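Local structure of DNA mismatch repair protein MLH3 (Saccharomyces cerevisiae S288C, 6RMN) at residues B[63-68]-B[179-184]; B[95-100]-B[106-111]; B[126-131]-B[137-142]. The protein takes part in DNA mismatch repair, correcting insertion-deletion loops as a component of the MutLbeta heterodimer, and is represented here by its C-terminal region. One frame throughout, in Å; residues are numbered along the deposited sequence.

Contact 1 of 3, residues B[63-68]-B[179-184]; sequences SLLTEV and SCVPTV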
loop_
_atom_site.group_PDB
_atom_site.type_symbol
_atom_site.label_atom_id
_atom_site.label_comp_id
_atom_site.label_asym_id
_atom_site.label_seq_id
_atom_site.Cartn_x
_atom_site.Cartn_y
_atom_site.Cartn_z
ATOM N N SER B 63 4.640 -19.860 22.566
ATOM C CA SER B 63 5.753 -20.290 23.417
ATOM C C SER B 63 5.288 -20.808 24.786
ATOM O O SER B 63 5.744 -21.865 25.219
ATOM C CB SER B 63 6.756 -19.154 23.607
ATOM O OG SER B 63 7.319 -18.800 22.354
ATOM N N LEU B 64 4.396 -20.056 25.460
ATOM C CA LEU B 64 3.873 -20.364 26.785
ATOM C C LEU B 64 3.079 -21.670 26.799
ATOM O O LEU B 64 3.283 -22.497 27.688
ATOM C CB LEU B 64 3.024 -19.173 27.319
ATOM C CG LEU B 64 2.036 -19.434 28.489
ATOM C CD1 LEU B 64 2.749 -19.732 29.761
ATOM C CD2 LEU B 64 1.121 -18.254 28.701
ATOM N N LEU B 65 2.168 -21.841 25.835
ATOM C CA LEU B 65 1.315 -23.020 25.783
ATOM C C LEU B 65 2.043 -24.275 25.294
ATOM O O LEU B 65 1.661 -25.358 25.712
ATOM C CB LEU B 65 0.026 -22.737 25.000
ATOM C CG LEU B 65 -0.973 -21.888 25.803
ATOM C CD1 LEU B 65 -1.838 -21.051 24.918
ATOM C CD2 LEU B 65 -1.764 -22.731 26.822
ATOM N N THR B 66 3.122 -24.141 24.494
ATOM C CA THR B 66 3.951 -25.275 24.050
ATOM C C THR B 66 4.696 -25.822 25.272
ATOM O O THR B 66 4.763 -27.037 25.435
ATOM C CB THR B 66 4.893 -24.860 22.892
ATOM O OG1 THR B 66 4.087 -24.464 21.796
ATOM C CG2 THR B 66 5.801 -25.982 22.423
ATOM N N GLU B 67 5.186 -24.929 26.158
ATOM C CA GLU B 67 5.887 -25.300 27.389
ATOM C C GLU B 67 4.959 -26.014 28.379
ATOM O O GLU B 67 5.344 -27.024 28.969
ATOM C CB GLU B 67 6.476 -24.057 28.072
ATOM C CG GLU B 67 7.722 -23.493 27.418
ATOM C CD GLU B 67 8.103 -22.126 27.951
ATOM O OE1 GLU B 67 8.584 -22.042 29.106
ATOM O OE2 GLU B 67 7.918 -21.133 27.210
ATOM N N VAL B 68 3.760 -25.465 28.587
ATOM C CA VAL B 68 2.775 -25.989 29.534
ATOM C C VAL B 68 2.274 -27.381 29.107
ATOM O O VAL B 68 2.306 -28.313 29.919
ATOM C CB VAL B 68 1.641 -24.946 29.772
ATOM C CG1 VAL B 68 0.430 -25.554 30.481
ATOM C CG2 VAL B 68 2.172 -23.740 30.547
ATOM N N SER B 179 -8.182 -19.888 26.245
ATOM C CA SER B 179 -9.185 -19.596 27.266
ATOM C C SER B 179 -8.789 -20.019 28.708
ATOM O O SER B 179 -9.262 -19.400 29.658
ATOM C CB SER B 179 -10.524 -20.213 26.872
ATOM O OG SER B 179 -10.554 -21.621 27.061
ATOM N N CYS B 180 -7.953 -21.075 28.858
ATOM C CA CYS B 180 -7.472 -21.651 30.130
ATOM C C CYS B 180 -6.394 -20.832 30.795
ATOM O O CYS B 180 -6.108 -21.034 31.967
ATOM C CB CYS B 180 -6.979 -23.073 29.910
ATOM S SG CYS B 180 -8.118 -24.104 28.975
ATOM N N VAL B 181 -5.728 -19.986 30.031
ATOM C CA VAL B 181 -4.623 -19.189 30.522
ATOM C C VAL B 181 -5.069 -18.243 31.643
ATOM O O VAL B 181 -5.953 -17.428 31.394
ATOM C CB VAL B 181 -3.915 -18.466 29.354
ATOM C CG1 VAL B 181 -2.792 -17.574 29.865
ATOM C CG2 VAL B 181 -3.390 -19.471 28.334
ATOM N N PRO B 182 -4.513 -18.348 32.883
ATOM C CA PRO B 182 -4.918 -17.413 33.951
ATOM C C PRO B 182 -4.777 -15.944 33.529
ATOM O O PRO B 182 -3.856 -15.616 32.789
ATOM C CB PRO B 182 -3.987 -17.777 35.111
ATOM C CG PRO B 182 -3.613 -19.197 34.852
ATOM C CD PRO B 182 -3.483 -19.288 33.369
ATOM N N THR B 183 -5.722 -15.078 33.977
ATOM C CA THR B 183 -5.777 -13.640 33.677
ATOM C C THR B 183 -4.428 -12.938 33.909
ATOM O O THR B 183 -4.041 -12.095 33.099
ATOM C CB THR B 183 -6.942 -12.973 34.444
ATOM O OG1 THR B 183 -8.156 -13.655 34.121
ATOM C CG2 THR B 183 -7.103 -11.481 34.118
ATOM N N VAL B 184 -3.711 -13.309 34.990
ATOM C CA VAL B 184 -2.401 -12.730 35.314
ATOM C C VAL B 184 -1.365 -13.023 34.217
ATOM O O VAL B 184 -0.520 -12.177 33.961
ATOM C CB VAL B 184 -1.901 -13.109 36.733
ATOM C CG1 VAL B 184 -1.628 -14.614 36.863
ATOM C CG2 VAL B 184 -0.672 -12.279 37.127
#
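Leu64 comes first along helix 48-69 to meet the other segment, and it does so tip to tip with Val181: its CD2 lies 4.1 Å from Val181 CG1. CG stands anti to the backbone N (chi1 162°), which carries the branch off the helix toward the segment 179-184. The other methyl, CD1, is turned to Met127 of helix 126-132, and Phe73 also lies against this side chain, so Leu64 is buried between several elements.

One residue on, Leu65 CG is anti to the carbonyl carbon and beside the backbone N (chi1 -75°). The end of the side chain comes nearer to the other segment than the direction of its CB suggests, and it crosses Val181 obliquely, with both methyls at work: Leu65 CD2 is 3.9 Å from Val181 CG2, and Leu65 CD1 is 4.1 Å from the same methyl. The two leucines thus divide Val181 between them, CG1 meeting Leu64 and CG2 meeting Leu65. Here the later part of the helix 48-69, whose earlier turns supply the zinc ligands His49 and Glu53, packs on the loop that leads into helix 183-196, with Pro182 at its N-cap position. That second helix carries Cys194, a further ligand of the metal site.

The helix backbone bond from Val68 N to Leu64 O measures 3.1 Å and spans the turn bearing both leucines. No hydrogen bond links the two segments; Val181 keeps its polar contact through its backbone, its O accepting from Lys155 NZ, which also bonds Ser179 O.

Contact 2 of 3, residues B[95-100]-B[106-111]; sequences HYQSEF and GYETIE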
loop_
_atom_site.group_PDB
_atom_site.type_symbol
_atom_site.label_atom_id
_atom_site.label_comp_id
_atom_site.label_asym_id
_atom_site.label_seq_id
_atom_site.Cartn_x
_atom_site.Cartn_y
_atom_site.Cartn_z
ATOM N N HIS B 95 -8.260 -28.059 46.670
ATOM C CA HIS B 95 -9.044 -28.541 45.539
ATOM C C HIS B 95 -8.347 -28.319 44.199
ATOM O O HIS B 95 -8.440 -29.190 43.337
ATOM C CB HIS B 95 -10.425 -27.848 45.536
ATOM C CG HIS B 95 -11.411 -28.403 44.555
ATOM N ND1 HIS B 95 -11.390 -28.036 43.222
ATOM C CD2 HIS B 95 -12.453 -29.243 44.758
ATOM C CE1 HIS B 95 -12.403 -28.671 42.655
ATOM N NE2 HIS B 95 -13.073 -29.409 43.539
ATOM N N TYR B 96 -7.683 -27.155 44.005
ATOM C CA TYR B 96 -7.052 -26.826 42.720
ATOM C C TYR B 96 -5.509 -26.893 42.704
ATOM O O TYR B 96 -4.908 -26.398 41.753
ATOM C CB TYR B 96 -7.548 -25.458 42.214
ATOM C CG TYR B 96 -9.009 -25.458 41.817
ATOM C CD1 TYR B 96 -9.465 -26.229 40.748
ATOM C CD2 TYR B 96 -9.937 -24.667 42.491
ATOM C CE1 TYR B 96 -10.802 -26.216 40.365
ATOM C CE2 TYR B 96 -11.280 -24.650 42.116
ATOM C CZ TYR B 96 -11.708 -25.429 41.054
ATOM O OH TYR B 96 -13.032 -25.429 40.684
ATOM N N GLN B 97 -4.879 -27.569 43.694
ATOM C CA GLN B 97 -3.413 -27.731 43.763
ATOM C C GLN B 97 -2.808 -28.299 42.461
ATOM O O GLN B 97 -1.823 -27.768 41.955
ATOM C CB GLN B 97 -3.023 -28.589 44.980
ATOM C CG GLN B 97 -1.527 -28.586 45.276
ATOM C CD GLN B 97 -1.147 -29.660 46.248
ATOM O OE1 GLN B 97 -1.399 -29.554 47.448
ATOM N NE2 GLN B 97 -0.526 -30.717 45.750
ATOM N N SER B 98 -3.434 -29.357 41.922
ATOM C CA SER B 98 -3.089 -30.074 40.686
ATOM C C SER B 98 -3.140 -29.142 39.471
ATOM O O SER B 98 -2.264 -29.203 38.597
ATOM C CB SER B 98 -4.057 -31.237 40.482
ATOM O OG SER B 98 -5.404 -30.785 40.508
ATOM N N GLU B 99 -4.162 -28.271 39.431
ATOM C CA GLU B 99 -4.357 -27.288 38.369
ATOM C C GLU B 99 -3.247 -26.217 38.361
ATOM O O GLU B 99 -2.676 -25.943 37.298
ATOM C CB GLU B 99 -5.764 -26.676 38.467
ATOM C CG GLU B 99 -6.310 -26.137 37.156
ATOM C CD GLU B 99 -6.095 -26.999 35.927
ATOM O OE1 GLU B 99 -6.389 -28.215 35.989
ATOM O OE2 GLU B 99 -5.635 -26.453 34.897
ATOM N N PHE B 100 -2.892 -25.672 39.551
ATOM C CA PHE B 100 -1.831 -24.658 39.677
ATOM C C PHE B 100 -0.439 -25.181 39.323
ATOM O O PHE B 100 0.378 -24.396 38.854
ATOM C CB PHE B 100 -1.838 -24.003 41.063
ATOM C CG PHE B 100 -2.883 -22.922 41.234
ATOM C CD1 PHE B 100 -2.648 -21.627 40.783
ATOM C CD2 PHE B 100 -4.101 -23.200 41.847
ATOM C CE1 PHE B 100 -3.614 -20.625 40.947
ATOM C CE2 PHE B 100 -5.065 -22.201 42.006
ATOM C CZ PHE B 100 -4.817 -20.921 41.555
ATOM N N GLY B 106 3.629 -24.112 42.487
ATOM C CA GLY B 106 3.699 -25.253 43.388
ATOM C C GLY B 106 3.536 -24.863 44.838
ATOM O O GLY B 106 4.316 -24.064 45.349
ATOM N N TYR B 107 2.513 -25.404 45.510
ATOM C CA TYR B 107 2.282 -25.093 46.918
ATOM C C TYR B 107 1.876 -26.306 47.744
ATOM O O TYR B 107 1.685 -27.401 47.202
ATOM C CB TYR B 107 1.277 -23.925 47.103
ATOM C CG TYR B 107 -0.073 -24.109 46.441
ATOM C CD1 TYR B 107 -1.031 -24.961 46.987
ATOM C CD2 TYR B 107 -0.411 -23.396 45.297
ATOM C CE1 TYR B 107 -2.279 -25.124 46.389
ATOM C CE2 TYR B 107 -1.657 -23.544 44.695
ATOM C CZ TYR B 107 -2.588 -24.412 45.243
ATOM O OH TYR B 107 -3.822 -24.550 44.663
ATOM N N GLU B 108 1.758 -26.091 49.069
ATOM C CA GLU B 108 1.309 -27.049 50.081
ATOM C C GLU B 108 0.360 -26.315 51.026
ATOM O O GLU B 108 0.656 -25.191 51.436
ATOM C CB GLU B 108 2.495 -27.645 50.875
ATOM C CG GLU B 108 3.396 -28.591 50.086
ATOM C CD GLU B 108 2.760 -29.838 49.495
ATOM O OE1 GLU B 108 1.897 -30.453 50.165
ATOM O OE2 GLU B 108 3.138 -30.209 48.360
ATOM N N THR B 109 -0.791 -26.936 51.339
ATOM C CA THR B 109 -1.795 -26.388 52.262
ATOM C C THR B 109 -1.524 -26.927 53.677
ATOM O O THR B 109 -1.545 -28.145 53.889
ATOM C CB THR B 109 -3.231 -26.639 51.760
ATOM O OG1 THR B 109 -3.337 -27.962 51.226
ATOM C CG2 THR B 109 -3.670 -25.626 50.721
ATOM N N ILE B 110 -1.231 -26.011 54.629
ATOM C CA ILE B 110 -0.883 -26.324 56.024
ATOM C C ILE B 110 -1.957 -25.853 57.029
ATOM O O ILE B 110 -2.417 -24.709 56.954
ATOM C CB ILE B 110 0.542 -25.777 56.381
ATOM C CG1 ILE B 110 1.585 -26.131 55.284
ATOM C CG2 ILE B 110 1.008 -26.258 57.777
ATOM C CD1 ILE B 110 2.805 -25.214 55.222
ATOM N N GLU B 111 -2.313 -26.749 57.986
ATOM C CA GLU B 111 -3.267 -26.559 59.097
ATOM C C GLU B 111 -4.691 -26.278 58.630
ATOM O O GLU B 111 -5.622 -26.331 59.435
ATOM C CB GLU B 111 -2.792 -25.481 60.099
ATOM C CG GLU B 111 -1.450 -25.772 60.754
ATOM C CD GLU B 111 -0.616 -24.543 61.065
ATOM O OE1 GLU B 111 -0.246 -23.812 60.117
ATOM O OE2 GLU B 111 -0.321 -24.318 62.262
HETATM O O HOH W 1 0.312 -26.370 43.316
HETATM O O HOH W 2 -0.782 -30.035 50.428
#
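A helix-to-strand connection of the MLH3 C-terminal region brings Tyr107 of strand 106-110 against Gln97 and Phe100 of helix 87-101. Tyr107 CE1 lies 3.7 Å from Gln97 CG. The closest approach is that of Tyr107 OH to Phe100 CD2, 3.1 Å, with CD2 at the edge of the Tyr107 ring and in its plane. The Gln97 amide plane stands 84° from the ring as the two side chains slide past each other. The Phe100 and Tyr107 rings meet obliquely, their planes at 58°. Tyr107 CG sits between its backbone N and carbonyl carbon, bringing the ring across to the helix, where OH bonds Phe93 O. The short axes run nearly antiparallel (167°), the strand reversing the helix direction before pairing with strand 117-124 in an antiparallel sheet. A smaller alanine at Tyr107 would probably leave Phe93 O without this hydroxyl partner and open a gap between Gln97 and Phe100. Two waters bridge the backbones and polar ends. Water 1 donates to Gln97 O (2.9 Å), accepts from Tyr107 N and sits over one face of the Tyr107 ring. Water 2 donates to Gln97 OE1 (3.1 Å) and to Glu108 OE1 (2.7 Å), and accepts from Thr109 N, joining two side-chain oxygens that do not bond each other.

Contact 3 of 3, residues B[126-131]-B[137-142]; sequences EMLTSK and DYLKMV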
loop_
_atom_site.group_PDB
_atom_site.type_symbol
_atom_site.label_atom_id
_atom_site.label_comp_id
_atom_site.label_asym_id
_atom_site.label_seq_id
_atom_site.Cartn_x
_atom_site.Cartn_y
_atom_site.Cartn_z
ATOM N N GLU B 126 8.895 -17.956 36.058
ATOM C CA GLU B 126 9.709 -16.734 35.953
ATOM C C GLU B 126 8.891 -15.432 35.785
ATOM O O GLU B 126 9.206 -14.447 36.449
ATOM C CB GLU B 126 10.776 -16.866 34.852
ATOM C CG GLU B 126 11.879 -17.861 35.200
ATOM C CD GLU B 126 12.973 -17.340 36.117
ATOM O OE1 GLU B 126 14.073 -17.023 35.608
ATOM O OE2 GLU B 126 12.735 -17.255 37.344
ATOM N N MET B 127 7.839 -15.442 34.945
ATOM C CA MET B 127 6.933 -14.304 34.725
ATOM C C MET B 127 6.355 -13.840 36.053
ATOM O O MET B 127 6.405 -12.648 36.361
ATOM C CB MET B 127 5.725 -14.732 33.881
ATOM C CG MET B 127 5.931 -14.745 32.410
ATOM S SD MET B 127 4.425 -15.496 31.720
ATOM C CE MET B 127 5.165 -16.561 30.454
ATOM N N LEU B 128 5.759 -14.786 36.809
ATOM C CA LEU B 128 5.099 -14.520 38.077
ATOM C C LEU B 128 6.074 -14.119 39.188
ATOM O O LEU B 128 5.724 -13.264 39.999
ATOM C CB LEU B 128 4.192 -15.696 38.489
ATOM C CG LEU B 128 3.084 -15.400 39.537
ATOM C CD1 LEU B 128 2.265 -14.153 39.168
ATOM C CD2 LEU B 128 2.144 -16.579 39.684
ATOM N N THR B 129 7.299 -14.690 39.197
ATOM C CA THR B 129 8.352 -14.346 40.161
ATOM C C THR B 129 8.682 -12.865 40.035
ATOM O O THR B 129 8.750 -12.186 41.054
ATOM C CB THR B 129 9.606 -15.237 39.987
ATOM O OG1 THR B 129 9.241 -16.613 40.092
ATOM C CG2 THR B 129 10.685 -14.935 41.025
ATOM N N SER B 130 8.834 -12.369 38.782
ATOM C CA SER B 130 9.156 -10.974 38.453
ATOM C C SER B 130 8.058 -9.990 38.845
ATOM O O SER B 130 8.352 -8.965 39.459
ATOM C CB SER B 130 9.479 -10.825 36.967
ATOM O OG SER B 130 10.462 -11.754 36.537
ATOM N N LYS B 131 6.803 -10.306 38.497
ATOM C CA LYS B 131 5.621 -9.485 38.774
ATOM C C LYS B 131 5.318 -9.357 40.275
ATOM O O LYS B 131 4.986 -8.262 40.738
ATOM C CB LYS B 131 4.405 -10.039 37.990
ATOM C CG LYS B 131 3.162 -9.154 38.010
ATOM C CD LYS B 131 3.230 -7.927 37.108
ATOM C CE LYS B 131 2.048 -7.030 37.365
ATOM N NZ LYS B 131 2.259 -5.671 36.818
ATOM N N ASP B 137 0.741 -9.945 49.447
ATOM C CA ASP B 137 -0.649 -9.494 49.283
ATOM C C ASP B 137 -1.065 -9.551 47.803
ATOM O O ASP B 137 -2.217 -9.872 47.494
ATOM C CB ASP B 137 -0.825 -8.058 49.816
ATOM C CG ASP B 137 -0.037 -7.733 51.072
ATOM O OD1 ASP B 137 -0.248 -8.425 52.102
ATOM O OD2 ASP B 137 0.794 -6.783 51.027
ATOM N N TYR B 138 -0.119 -9.232 46.897
ATOM C CA TYR B 138 -0.327 -9.262 45.458
ATOM C C TYR B 138 -0.520 -10.711 44.975
ATOM O O TYR B 138 -1.446 -10.982 44.207
ATOM C CB TYR B 138 0.850 -8.586 44.709
ATOM C CG TYR B 138 0.777 -8.810 43.214
ATOM C CD1 TYR B 138 -0.103 -8.076 42.422
ATOM C CD2 TYR B 138 1.514 -9.826 42.602
ATOM C CE1 TYR B 138 -0.234 -8.330 41.057
ATOM C CE2 TYR B 138 1.373 -10.103 41.239
ATOM C CZ TYR B 138 0.505 -9.344 40.472
ATOM O OH TYR B 138 0.324 -9.615 39.146
ATOM N N LEU B 139 0.394 -11.614 45.386
ATOM C CA LEU B 139 0.419 -13.016 44.993
ATOM C C LEU B 139 -0.857 -13.742 45.415
ATOM O O LEU B 139 -1.429 -14.459 44.598
ATOM C CB LEU B 139 1.685 -13.706 45.545
ATOM C CG LEU B 139 1.953 -15.154 45.115
ATOM C CD1 LEU B 139 2.042 -15.284 43.601
ATOM C CD2 LEU B 139 3.215 -15.664 45.745
ATOM N N LYS B 140 -1.325 -13.509 46.663
ATOM C CA LYS B 140 -2.566 -14.090 47.183
ATOM C C LYS B 140 -3.745 -13.675 46.282
ATOM O O LYS B 140 -4.496 -14.545 45.826
ATOM C CB LYS B 140 -2.817 -13.661 48.639
ATOM C CG LYS B 140 -4.048 -14.323 49.256
ATOM C CD LYS B 140 -4.319 -13.857 50.667
ATOM C CE LYS B 140 -5.489 -14.593 51.271
ATOM N NZ LYS B 140 -5.726 -14.206 52.688
ATOM N N MET B 141 -3.871 -12.358 45.997
ATOM C CA MET B 141 -4.930 -11.801 45.158
ATOM C C MET B 141 -4.974 -12.460 43.778
ATOM O O MET B 141 -6.054 -12.800 43.298
ATOM C CB MET B 141 -4.765 -10.280 45.016
ATOM C CG MET B 141 -6.014 -9.589 44.546
ATOM S SD MET B 141 -5.727 -8.543 43.108
ATOM C CE MET B 141 -6.091 -9.727 41.737
ATOM N N VAL B 142 -3.798 -12.661 43.171
ATOM C CA VAL B 142 -3.606 -13.220 41.833
ATOM C C VAL B 142 -3.971 -14.718 41.784
ATOM O O VAL B 142 -4.636 -15.137 40.844
ATOM C CB VAL B 142 -2.176 -12.878 41.341
ATOM C CG1 VAL B 142 -1.573 -13.960 40.465
ATOM C CG2 VAL B 142 -2.184 -11.550 40.616
#
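Lys131 lays its aliphatic chain across the phenol end of Tyr138, the two side chains crossing at about a right angle. The contact joins two consecutive helices, 126-132 and 136-151, linked by a short turn; the axes of the short segments diverge from antiparallel, at 135°, and come no closer than 11.0 Å. At that spacing the contact is made by side chains. Lys131 CG is 3.1 Å from Tyr138 OH, the closest pair here, and Lys131 CE is 3.6 Å from the same Tyr138 OH, so it is methylenes that lie at an oblique angle against the phenol end. A bend at chi2 (76°) brings CE back beside the hydroxyl.

Deeper in, Leu128 serves two partners with separate methyls. Its CD2 meets Leu139 CD1 at 4.1 Å, the side chains crossing at a slant, and its CD1 meets Val142 CG1 at 4.1 Å as those two slide past each other in opposite directions. Leu128, Leu139 and Val142 are all buried, whereas Lys131 lies exposed at the outer end of the contact. Around this apolar centre, Val184 of helix 183-196 touches Leu128 and Tyr138, while Leu139 also rests on Ile83 and Leu124 of the neighbouring sheet. No hydrogen bond passes between 126-131 and 137-142.

Within the first helix, Glu126 O is gripped twice: Ser130 N (3.1 Å) and Ser130 OG reach it from opposite faces of its carbonyl plane, the hydroxyl 30° out of that plane and 3.0 Å away from Glu126 O.

How the contacts relate
Contact 1 spans the longest chain interval, and contacts 2 and 3 both fall within it, in series: 95-100 with 106-111, then 126-131 with 137-142. Contacts 1 and 3, centres about 15 Å apart, touch where helix 183-196 packs on helix 136-151, Val184 CG1 lying 3.7 Å from Val142 CG1. The centre of contact 2 is about 19 Å from that of contact 1 and 16 Å from that of contact 3. Helix 136-151 nevertheless spans the group, since its His146 and Leu143 meet Phe100. Strand 117-124 pairs with strand 106-110 and touches Thr129 and Leu139 through Leu124. Contact 1 itself links the two zinc-ligand helices; Leu64 and Val184 tie them to contact 3.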